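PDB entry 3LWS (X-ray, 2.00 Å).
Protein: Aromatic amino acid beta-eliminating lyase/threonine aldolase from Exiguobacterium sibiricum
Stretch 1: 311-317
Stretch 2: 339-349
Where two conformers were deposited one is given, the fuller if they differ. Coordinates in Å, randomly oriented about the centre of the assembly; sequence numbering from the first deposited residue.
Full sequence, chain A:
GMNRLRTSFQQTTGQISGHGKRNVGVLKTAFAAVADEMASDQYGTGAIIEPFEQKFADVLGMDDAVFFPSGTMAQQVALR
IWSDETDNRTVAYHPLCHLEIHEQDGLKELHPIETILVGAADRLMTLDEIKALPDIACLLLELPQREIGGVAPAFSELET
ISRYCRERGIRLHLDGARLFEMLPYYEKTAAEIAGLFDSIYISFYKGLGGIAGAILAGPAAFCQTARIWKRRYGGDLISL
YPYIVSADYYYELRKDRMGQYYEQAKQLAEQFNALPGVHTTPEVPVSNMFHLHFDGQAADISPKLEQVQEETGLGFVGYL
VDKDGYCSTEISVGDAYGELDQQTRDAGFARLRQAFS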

# COMPACT_ATOMS: atom_id res chain seq x y z
N GLU A 311 -25.69 -29.90 -1.87
CA GLU A 311 -26.16 -31.00 -1.04
C GLU A 311 -25.26 -31.28 0.14
O GLU A 311 -25.76 -31.39 1.27
CB GLU A 311 -26.30 -32.27 -1.87
CG GLU A 311 -27.45 -32.22 -2.85
CD GLU A 311 -27.47 -33.41 -3.77
OE1 GLU A 311 -26.92 -34.47 -3.39
OE2 GLU A 311 -28.02 -33.30 -4.88
N THR A 312 -23.95 -31.43 -0.11
CA THR A 312 -22.99 -31.78 0.96
C THR A 312 -22.62 -30.59 1.85
O THR A 312 -22.32 -30.77 3.03
CB THR A 312 -21.71 -32.41 0.40
OG1 THR A 312 -20.98 -31.45 -0.38
CG2 THR A 312 -22.05 -33.62 -0.45
N GLY A 313 -22.62 -29.37 1.31
CA GLY A 313 -22.13 -28.22 2.08
C GLY A 313 -20.59 -28.20 2.22
O GLY A 313 -20.04 -27.42 3.04
N LEU A 314 -19.93 -29.03 1.42
CA LEU A 314 -18.46 -29.08 1.25
C LEU A 314 -17.96 -28.47 -0.09
O LEU A 314 -18.31 -28.98 -1.17
CB LEU A 314 -18.02 -30.56 1.28
CG LEU A 314 -16.53 -30.90 1.17
CD1 LEU A 314 -15.69 -29.98 2.02
CD2 LEU A 314 -16.26 -32.41 1.55
N GLY A 315 -17.15 -27.42 -0.02
CA GLY A 315 -16.56 -26.75 -1.21
C GLY A 315 -15.35 -27.46 -1.82
O GLY A 315 -14.27 -27.49 -1.22
N PHE A 316 -15.53 -28.06 -3.00
CA PHE A 316 -14.41 -28.66 -3.78
C PHE A 316 -13.81 -27.65 -4.76
O PHE A 316 -12.59 -27.59 -4.92
CB PHE A 316 -14.86 -29.87 -4.58
CG PHE A 316 -15.32 -31.03 -3.74
CD1 PHE A 316 -16.63 -31.09 -3.27
CD2 PHE A 316 -14.44 -32.04 -3.40
CE1 PHE A 316 -17.06 -32.14 -2.49
CE2 PHE A 316 -14.85 -33.10 -2.62
CZ PHE A 316 -16.17 -33.15 -2.15
N VAL A 317 -14.68 -26.85 -5.39
CA VAL A 317 -14.35 -26.02 -6.56
C VAL A 317 -15.15 -24.73 -6.46
O VAL A 317 -16.38 -24.77 -6.43
CB VAL A 317 -14.73 -26.75 -7.86
CG1 VAL A 317 -14.49 -25.87 -9.15
CG2 VAL A 317 -13.98 -28.06 -7.96
N GLU A 339 -10.01 -28.97 8.94
CA GLU A 339 -11.23 -28.83 9.76
C GLU A 339 -12.36 -29.74 9.24
O GLU A 339 -13.45 -29.79 9.81
CB GLU A 339 -11.64 -27.34 9.81
CG GLU A 339 -10.63 -26.48 10.67
CD GLU A 339 -10.71 -24.97 10.46
OE1 GLU A 339 -11.77 -24.48 10.00
OE2 GLU A 339 -9.70 -24.25 10.75
N LEU A 340 -12.12 -30.47 8.16
CA LEU A 340 -13.08 -31.46 7.67
C LEU A 340 -12.79 -32.79 8.33
O LEU A 340 -11.70 -33.34 8.14
CB LEU A 340 -12.98 -31.63 6.16
CG LEU A 340 -13.01 -30.35 5.33
CD1 LEU A 340 -13.02 -30.72 3.87
CD2 LEU A 340 -14.21 -29.46 5.70
N ASP A 341 -13.74 -33.31 9.09
CA ASP A 341 -13.53 -34.61 9.74
C ASP A 341 -13.63 -35.72 8.71
O ASP A 341 -13.98 -35.48 7.55
CB ASP A 341 -14.47 -34.83 10.95
CG ASP A 341 -15.93 -34.84 10.57
OD1 ASP A 341 -16.33 -35.65 9.71
OD2 ASP A 341 -16.69 -34.04 11.14
N GLN A 342 -13.26 -36.93 9.11
CA GLN A 342 -13.18 -38.02 8.14
C GLN A 342 -14.51 -38.35 7.48
O GLN A 342 -14.58 -38.59 6.25
CB GLN A 342 -12.58 -39.27 8.79
CG GLN A 342 -12.09 -40.31 7.77
CD GLN A 342 -11.10 -39.73 6.77
OE1 GLN A 342 -10.15 -39.04 7.15
NE2 GLN A 342 -11.31 -40.02 5.49
N GLN A 343 -15.58 -38.32 8.27
CA GLN A 343 -16.91 -38.63 7.78
C GLN A 343 -17.36 -37.52 6.79
O GLN A 343 -17.94 -37.81 5.74
CB GLN A 343 -17.90 -38.82 8.95
CG GLN A 343 -17.38 -39.74 10.13
CD GLN A 343 -16.21 -39.13 10.96
OE1 GLN A 343 -15.18 -39.79 11.19
NE2 GLN A 343 -16.35 -37.87 11.37
N THR A 344 -17.06 -36.26 7.13
CA THR A 344 -17.33 -35.13 6.23
C THR A 344 -16.54 -35.27 4.91
O THR A 344 -17.08 -35.00 3.85
CB THR A 344 -17.10 -33.79 6.93
OG1 THR A 344 -17.98 -33.71 8.04
CG2 THR A 344 -17.38 -32.58 6.02
N ARG A 345 -15.28 -35.72 4.95
CA ARG A 345 -14.54 -35.93 3.69
C ARG A 345 -15.12 -37.08 2.92
O ARG A 345 -15.39 -36.97 1.71
CB ARG A 345 -13.06 -36.20 3.92
CG ARG A 345 -12.32 -35.05 4.49
CD ARG A 345 -10.95 -35.47 4.98
NE ARG A 345 -10.24 -34.35 5.60
CZ ARG A 345 -9.11 -34.46 6.29
NH1 ARG A 345 -8.51 -35.64 6.46
NH2 ARG A 345 -8.55 -33.37 6.81
N ASP A 346 -15.34 -38.19 3.61
CA ASP A 346 -15.84 -39.41 2.98
C ASP A 346 -17.20 -39.22 2.31
O ASP A 346 -17.41 -39.70 1.20
CB ASP A 346 -15.93 -40.56 4.00
CG ASP A 346 -14.55 -41.02 4.51
OD1 ASP A 346 -13.51 -40.43 4.11
OD2 ASP A 346 -14.51 -41.96 5.33
N ALA A 347 -18.12 -38.54 2.99
CA ALA A 347 -19.47 -38.25 2.40
C ALA A 347 -19.43 -37.28 1.18
O ALA A 347 -20.14 -37.47 0.16
CB ALA A 347 -20.40 -37.70 3.51
N GLY A 348 -18.60 -36.25 1.25
CA GLY A 348 -18.41 -35.33 0.11
C GLY A 348 -17.91 -36.08 -1.10
O GLY A 348 -18.51 -36.05 -2.18
N PHE A 349 -16.81 -36.80 -0.89
CA PHE A 349 -16.16 -37.50 -1.97
C PHE A 349 -17.00 -38.61 -2.58
O PHE A 349 -16.88 -38.87 -3.78
CB PHE A 349 -14.76 -38.00 -1.55
CG PHE A 349 -13.66 -36.98 -1.80
CD1 PHE A 349 -13.26 -36.71 -3.10
CD2 PHE A 349 -13.06 -36.29 -0.76
CE1 PHE A 349 -12.28 -35.78 -3.37
CE2 PHE A 349 -12.08 -35.34 -1.03
CZ PHE A 349 -11.69 -35.09 -2.33

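No hydrogen bond crosses between these two stretches. They are held by packing alone, with 303 Å² buried in total; T312 OG1 and the D341 cap, for example, find partners within their own stretch. The side chains of T312, L314 and F316, every second residue of stretch 1, point toward the helix of stretch 2 and make all of its close contacts.

E311, in the last turn of a helix that begins earlier in the chain, is exposed and stays out of reach. T312 makes the first contact, at the partly exposed margin. Its chi1 is p, and its methyl meets the helix backbone, with T312 CG2 4.1 Å from G348 CA and 4.3 Å from A347 O. The hydroxyl is engaged away from this contact: L314 N donates to T312 OG1 at 3.2 Å, tying the end of one helix to the start of the short strand, and OG1 has a further hydrogen bond elsewhere in the structure. Threonine suits this place because one small side chain offers a methyl for packing and an oxygen for the turn. Between these two residues, G313 leaves helical geometry with a phi of 74°, a value that by itself favours glycine.

L314 is buried and gives up more area to the other stretch, 85 Å², than any other residue here. With chi1 t and chi2 p, its branched end spreads along the partner. L314 CD1 reaches the loop before the helix, 3.3 Å from L340 CD1, a very close methyl contact, while L314 CD2 lies against the helix backbone, 3.6 Å from T344 O and 3.9 Å from G348 CA. L340, buried and itself pointing toward stretch 1, supplies the apolar partner just before the helix starts. That start is capped by D341, the N-cap, with D341 OD1 accepting from T344 N at 2.7 Å. The cap closes the first turn, while D341 itself is exposed and out of reach of stretch 1.

G348 is the feature that lets the chains come close: T312 CA and G348 CA are 5.9 Å apart. A CB built ideally on G348 would point toward stretch 1, landing 2.4 Å from L314 CD2, a clash, and a tight 3.1 Å from F316 CZ. The absent side chain thus leaves the space in which the leucine and the phenylalanine pack against bare backbone.

G315 follows L314, contributing nothing to the contact; a CB there would point away. F316, buried with chi1 m, then turns its ring edge to the helix. F316 CZ sits 3.6 Å from G348 C, and F316 CE2 sits 3.7 Å from F349 CZ, over one face of the F349 ring. The two rings form an edge-to-face pair, with centroids 5.1 Å apart and planes at 83°. F349 leaves its backbone sideways, but the end of its side chain comes nearer, and its face receives the edge of F316. V317 is buried yet out of reach of stretch 2. The rule to read here is large apolar side chains on one stretch set against a glycine on a helix, with a leucine before the helix and a phenylalanine next to the glycine.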